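Local coordinates for protein acyl-coenzyme A oxidase (Caenorhabditis elegans, PDB 5K3J) that catalyses the FAD-dependent first step of peroxisomal beta-oxidation on ascaroside pheromone side chains, desaturating the CoA thioester with a five-carbon omega side chain, at residues 70-73 against 74-77; 238-241 against 242-246; 558-561 against 562-566. All coordinates share one frame; numbering follows the deposited sequence.

Contact 1. Residues 70-73 against 74-77; sequences VTEG and TRKI
An i to i+3 salt bridge, Glu-72 to Arg-75, marks one face of helix 66-82 in the N-terminal part of the acyl-CoA oxidase fold. The two side chains run side by side and point the same way. Arg-75 grips the carboxylate side-on with two nitrogens. Arg-75 NE gives a nearly straight bond to Glu-72 OE1 at 2.8 Å (177°). Arg-75 NH2 gives a longer one to Glu-72 OE2 at 3.3 Å. Both oxygens lie close to the guanidinium plane and are met on their syn sides. The two flat groups are turned 29° from each other. Arg-75 starts with CG anti to the backbone N (chi1 180°) and bends at chi3, which brings NE alongside the acid. Lys-76 comes across the same carboxylate, but Lys-76 NZ is 4.0 Å from Glu-72 OE2, too far for a salt bridge. That amine has its strong partners elsewhere, in Asp-57 and the carbonyls of Leu-55 and Val-103. Glu-72 OE2 also accepts from the backbone N of Ile-58.

On another side of the helix, Val-70 O takes two bonds from Thr-74. Thr-74 N lies at 3.0 Å from Val-70 O, and Thr-74 OG1 at 3.1 Å from the same atom, on the opposite face of the carbonyl plane. Thr-74 keeps OG1 beside its own backbone N, where the hydroxyl can reach back one turn. The side chains of Thr-74 and Arg-75 pack on Tyr-651 of the second subunit.

The buried carboxylate thus has a two-nitrogen partner and a nearby lysine. The two bonds from Arg-75 hold the carboxylate against rotation, and the positive charges around it would probably favour its ionised form.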
# COMPACT_ATOMS: atom_id res chain seq x y z
N VAL A 70 -3.03 9.77 -20.53
CA VAL A 70 -3.17 11.21 -20.66
C VAL A 70 -4.12 11.55 -21.80
O VAL A 70 -5.02 12.38 -21.66
CB VAL A 70 -1.82 11.91 -20.90
CG1 VAL A 70 -2.02 13.40 -21.10
CG2 VAL A 70 -0.87 11.65 -19.75
N THR A 71 -3.90 10.89 -22.93
CA THR A 71 -4.75 11.04 -24.11
C THR A 71 -6.22 10.76 -23.79
O THR A 71 -7.11 11.51 -24.18
CB THR A 71 -4.31 10.11 -25.25
OG1 THR A 71 -2.98 10.45 -25.66
CG2 THR A 71 -5.25 10.24 -26.44
N GLU A 72 -6.45 9.68 -23.06
CA GLU A 72 -7.80 9.22 -22.78
C GLU A 72 -8.53 10.12 -21.78
O GLU A 72 -9.74 10.33 -21.90
CB GLU A 72 -7.77 7.78 -22.26
CG GLU A 72 -9.09 7.24 -21.74
CD GLU A 72 -10.15 7.04 -22.81
OE1 GLU A 72 -9.93 7.38 -23.99
OE2 GLU A 72 -11.23 6.51 -22.46
N GLY A 73 -7.80 10.64 -20.81
CA GLY A 73 -8.36 11.60 -19.88
C GLY A 73 -8.73 12.88 -20.61
O GLY A 73 -9.70 13.54 -20.28
N THR A 74 -7.94 13.21 -21.63
CA THR A 74 -8.16 14.40 -22.44
C THR A 74 -9.28 14.19 -23.45
O THR A 74 -10.09 15.09 -23.70
CB THR A 74 -6.87 14.82 -23.17
OG1 THR A 74 -5.92 15.32 -22.22
CG2 THR A 74 -7.15 15.89 -24.20
N ARG A 75 -9.31 12.99 -24.05
CA ARG A 75 -10.40 12.62 -24.95
C ARG A 75 -11.73 12.71 -24.22
O ARG A 75 -12.66 13.38 -24.67
CB ARG A 75 -10.20 11.20 -25.51
CG ARG A 75 -11.32 10.76 -26.46
CD ARG A 75 -11.22 9.29 -26.82
NE ARG A 75 -11.76 8.42 -25.78
CZ ARG A 75 -13.05 8.14 -25.66
NH1 ARG A 75 -13.93 8.65 -26.50
NH2 ARG A 75 -13.46 7.33 -24.69
N LYS A 76 -11.81 12.05 -23.06
CA LYS A 76 -13.07 11.90 -22.34
C LYS A 76 -13.54 13.21 -21.72
O LYS A 76 -14.74 13.45 -21.60
CB LYS A 76 -12.93 10.82 -21.28
CG LYS A 76 -14.24 10.10 -20.96
CD LYS A 76 -14.54 9.02 -21.99
CE LYS A 76 -13.95 7.68 -21.60
NZ LYS A 76 -14.59 7.17 -20.36
N ILE A 77 -12.60 14.08 -21.32
CA ILE A 77 -12.96 15.34 -20.66
C ILE A 77 -13.47 16.37 -21.67
O ILE A 77 -14.28 17.24 -21.32
CB ILE A 77 -11.76 15.94 -19.88
CG1 ILE A 77 -12.25 16.90 -18.79
CG2 ILE A 77 -10.78 16.63 -20.81
CD1 ILE A 77 -13.22 16.26 -17.81

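Contact 2. Residues 238-241 against 242-246; sequences GPKM and NFNAA
Lys-240 and Asn-244 fasten a local loop to itself, in the connection between strands 232-236 and 248-253 of the three-stranded antiparallel sheet. The Asn-244 amide pairs with the backbone of Lys-240 through both of its ends. Asn-244 OD1 accepts from Lys-240 N at 2.6 Å, in the carbonyl plane and on a lone pair. Asn-244 ND2 gives a bond to Lys-240 O at 3.0 Å (163°), approaching from above that carbonyl plane.

The lysine chain slides past the asparagine in the opposite direction. Lys-240 CE passes 3.4 Å from Asn-244 OD1. Lys-240 NZ then reaches Phe-243 O at 3.1 Å and Ala-246 O at 2.9 Å, the first and last carbonyls of a type I beta turn. The strongest partner of Lys-240 NZ is Asn-248 OD1, just beyond the turn. With an alanine in place of Lys-240, the carbonyls of Phe-243 and Ala-246 would probably lose their shared donor, and the turn could shift. A water accepts from Asn-242 ND2 and donates to Met-241 O.

The Phe-243 ring has Ala-246 CB over one face, toward the rim, and it touches the bound ascaroside-CoA. Through Phe-243 the loop contributes to the substrate pocket. Met-241, Asn-242 and Phe-243 pack on helix 418-426. Tyr-412 of the second subunit packs on Lys-240 and Asn-242, so the loop between the two strands lies against both helix 418-426 and the dimer partner.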
# COMPACT_ATOMS: atom_id res chain seq x y z
N GLY A 238 7.36 13.32 -14.70
CA GLY A 238 7.57 11.90 -14.90
C GLY A 238 6.46 11.02 -14.37
O GLY A 238 5.49 11.52 -13.79
N PRO A 239 6.59 9.70 -14.55
CA PRO A 239 5.63 8.72 -14.04
C PRO A 239 5.49 8.79 -12.52
O PRO A 239 6.38 9.32 -11.85
CB PRO A 239 6.23 7.37 -14.47
CG PRO A 239 7.10 7.71 -15.65
CD PRO A 239 7.68 9.05 -15.30
N LYS A 240 4.39 8.27 -11.99
CA LYS A 240 4.12 8.34 -10.56
C LYS A 240 3.60 7.00 -10.05
O LYS A 240 3.29 6.11 -10.84
CB LYS A 240 3.12 9.45 -10.27
CG LYS A 240 3.63 10.85 -10.60
CD LYS A 240 2.51 11.81 -10.97
CE LYS A 240 1.75 11.32 -12.19
NZ LYS A 240 1.01 12.41 -12.88
N MET A 241 3.51 6.87 -8.72
CA MET A 241 2.93 5.68 -8.10
C MET A 241 1.55 5.41 -8.69
O MET A 241 1.19 4.26 -8.96
CB MET A 241 2.84 5.86 -6.58
CG MET A 241 2.11 4.71 -5.89
SD MET A 241 2.10 4.84 -4.09
CE MET A 241 1.61 3.17 -3.64
N ASN A 242 0.79 6.48 -8.89
CA ASN A 242 -0.46 6.41 -9.62
C ASN A 242 -0.84 7.80 -10.11
O ASN A 242 0.01 8.70 -10.14
CB ASN A 242 -1.57 5.83 -8.76
CG ASN A 242 -2.55 5.00 -9.57
OD1 ASN A 242 -3.33 5.54 -10.36
ND2 ASN A 242 -2.51 3.69 -9.38
N PHE A 243 -2.10 7.97 -10.48
CA PHE A 243 -2.62 9.25 -10.96
C PHE A 243 -1.91 9.65 -12.25
O PHE A 243 -1.68 10.83 -12.50
CB PHE A 243 -2.45 10.33 -9.88
CG PHE A 243 -3.40 11.48 -10.01
CD1 PHE A 243 -4.77 11.26 -10.04
CD2 PHE A 243 -2.94 12.79 -10.05
CE1 PHE A 243 -5.66 12.31 -10.15
CE2 PHE A 243 -3.83 13.85 -10.15
CZ PHE A 243 -5.19 13.61 -10.20
N ASN A 244 -1.58 8.66 -13.08
CA ASN A 244 -0.73 8.88 -14.25
C ASN A 244 -1.45 9.29 -15.54
O ASN A 244 -0.82 9.45 -16.58
CB ASN A 244 0.11 7.63 -14.52
CG ASN A 244 1.16 7.39 -13.46
OD1 ASN A 244 2.14 8.14 -13.35
ND2 ASN A 244 0.98 6.34 -12.67
N ALA A 245 -2.77 9.44 -15.48
CA ALA A 245 -3.48 10.00 -16.62
C ALA A 245 -3.44 11.51 -16.52
O ALA A 245 -3.74 12.23 -17.47
CB ALA A 245 -4.91 9.49 -16.68
N ALA A 246 -3.05 11.99 -15.34
CA ALA A 246 -2.85 13.41 -15.10
C ALA A 246 -1.40 13.80 -15.39
O ALA A 246 -0.50 12.97 -15.32
CB ALA A 246 -3.22 13.76 -13.67
O HOH W 1 -0.55 2.35 -8.46

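Contact 3. Residues 558-561 against 562-566; sequences LLHL and HVNYE
Residues 558-561 and 562-566 are successive turns of one alpha-helix, 549-569, in the C-terminal helical part of the oxidase. His-562 N bonds Leu-558 O at 2.8 Å. Val-563 N bonds Leu-559 O at 3.1 Å, almost straight (178°). Tyr-565 N bonds Leu-561 O at 3.0 Å.

The turn at His-560 carries an extra bond. His-560 O accepts twice from Asn-564. Asn-564 N comes at 3.3 Å from His-560 O, and Asn-564 ND2 comes at 2.8 Å to the same atom. The two donors reach it from opposite faces of the carbonyl plane. The oxygen lies in the plane of the asparagine amide, and the ND2 bond is straight (169°). This fixes how the amide is turned. The His-560 ring lies with its edge toward ND2, and it stacks on Tyr-593. Its ND1 bonds Thr-556 O.

Leu-558, Leu-559 and Leu-561 face neighbouring helices. Leu-559 meets helix 520-543, while Leu-558 and Leu-561 meet helices 343-363 and 581-597. Tyr-565 has CG anti to the backbone N (chi1 177°), which sends the ring away from the preceding turn, to where it lines the ATP pocket and touches the nucleotide. Glu-566 forms salt bridges with Arg-532 and Arg-348. Glu-566 CG lies over the centre of the His-562 ring, 3.5 Å above the plane.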
# COMPACT_ATOMS: atom_id res chain seq x y z
N LEU A 558 -23.89 -1.70 11.81
CA LEU A 558 -22.61 -1.17 11.37
C LEU A 558 -21.93 -0.37 12.47
O LEU A 558 -20.76 -0.59 12.80
CB LEU A 558 -22.81 -0.28 10.13
CG LEU A 558 -22.17 -0.66 8.80
CD1 LEU A 558 -21.77 -2.12 8.76
CD2 LEU A 558 -23.14 -0.35 7.67
N LEU A 559 -22.69 0.56 13.04
CA LEU A 559 -22.19 1.45 14.08
C LEU A 559 -21.71 0.70 15.32
O LEU A 559 -20.71 1.07 15.93
CB LEU A 559 -23.28 2.46 14.47
CG LEU A 559 -22.98 3.41 15.63
CD1 LEU A 559 -21.64 4.12 15.44
CD2 LEU A 559 -24.10 4.42 15.77
N HIS A 560 -22.42 -0.36 15.68
CA HIS A 560 -22.02 -1.20 16.80
C HIS A 560 -20.71 -1.92 16.49
O HIS A 560 -19.84 -2.07 17.34
CB HIS A 560 -23.11 -2.22 17.15
CG HIS A 560 -23.96 -1.82 18.32
ND1 HIS A 560 -25.16 -1.16 18.18
CD2 HIS A 560 -23.77 -1.98 19.65
CE1 HIS A 560 -25.68 -0.94 19.37
NE2 HIS A 560 -24.86 -1.43 20.28
N LEU A 561 -20.58 -2.36 15.24
CA LEU A 561 -19.38 -3.04 14.77
C LEU A 561 -18.19 -2.10 14.78
O LEU A 561 -17.08 -2.48 15.19
CB LEU A 561 -19.62 -3.59 13.36
CG LEU A 561 -18.43 -4.15 12.58
CD1 LEU A 561 -17.67 -5.15 13.41
CD2 LEU A 561 -18.95 -4.81 11.31
N HIS A 562 -18.42 -0.87 14.32
CA HIS A 562 -17.41 0.18 14.34
C HIS A 562 -16.86 0.37 15.74
O HIS A 562 -15.70 0.06 16.00
CB HIS A 562 -18.01 1.49 13.82
CG HIS A 562 -17.02 2.61 13.70
ND1 HIS A 562 -16.13 2.71 12.65
CD2 HIS A 562 -16.78 3.69 14.49
CE1 HIS A 562 -15.39 3.79 12.79
NE2 HIS A 562 -15.76 4.40 13.90
N VAL A 563 -17.72 0.83 16.64
CA VAL A 563 -17.29 1.25 17.97
C VAL A 563 -16.66 0.14 18.80
O VAL A 563 -15.93 0.40 19.76
CB VAL A 563 -18.48 1.86 18.75
CG1 VAL A 563 -19.32 0.76 19.42
CG2 VAL A 563 -17.98 2.85 19.76
N ASN A 564 -16.93 -1.11 18.43
CA ASN A 564 -16.34 -2.26 19.10
C ASN A 564 -14.97 -2.60 18.51
O ASN A 564 -14.02 -2.86 19.24
CB ASN A 564 -17.27 -3.47 19.01
CG ASN A 564 -18.24 -3.55 20.17
OD1 ASN A 564 -17.91 -4.08 21.24
ND2 ASN A 564 -19.44 -3.02 19.98
N TYR A 565 -14.90 -2.59 17.19
CA TYR A 565 -13.65 -2.84 16.48
C TYR A 565 -12.63 -1.74 16.77
O TYR A 565 -11.46 -2.02 16.99
CB TYR A 565 -13.89 -2.96 14.97
CG TYR A 565 -12.63 -3.16 14.16
CD1 TYR A 565 -12.11 -4.43 13.95
CD2 TYR A 565 -11.96 -2.08 13.61
CE1 TYR A 565 -10.96 -4.62 13.22
CE2 TYR A 565 -10.80 -2.25 12.88
CZ TYR A 565 -10.31 -3.52 12.68
OH TYR A 565 -9.16 -3.71 11.95
N GLU A 566 -13.09 -0.50 16.76
CA GLU A 566 -12.21 0.64 16.99
C GLU A 566 -11.67 0.63 18.42
O GLU A 566 -10.49 0.91 18.65
CB GLU A 566 -12.92 1.96 16.70
CG GLU A 566 -13.53 2.08 15.30
CD GLU A 566 -12.52 1.94 14.18
OE1 GLU A 566 -11.33 2.24 14.40
OE2 GLU A 566 -12.92 1.54 13.06

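Contacts 1 and 2 lie on the same side of the chain's centre and touch: Val-70 CG2 packs 3.7 Å from Ala-245 O. Both also meet the second subunit. Contact 3 is on the opposite side, with no touch, about 36 Å from contact 2 and 41 Å from contact 1 between centres, and no other protein chain reaches it. Contacts 1 and 3 are buried stretches of helix. Contact 2 is a partly buried loop, held by side chain to backbone bonds where helix bonds are lacking. Both helices add a side-chain bond to a carbonyl one turn back; contact 1 alone has a salt bridge across its segments. Phe-243 of contact 2 lines the substrate pocket, Tyr-565 of contact 3 the ATP pocket.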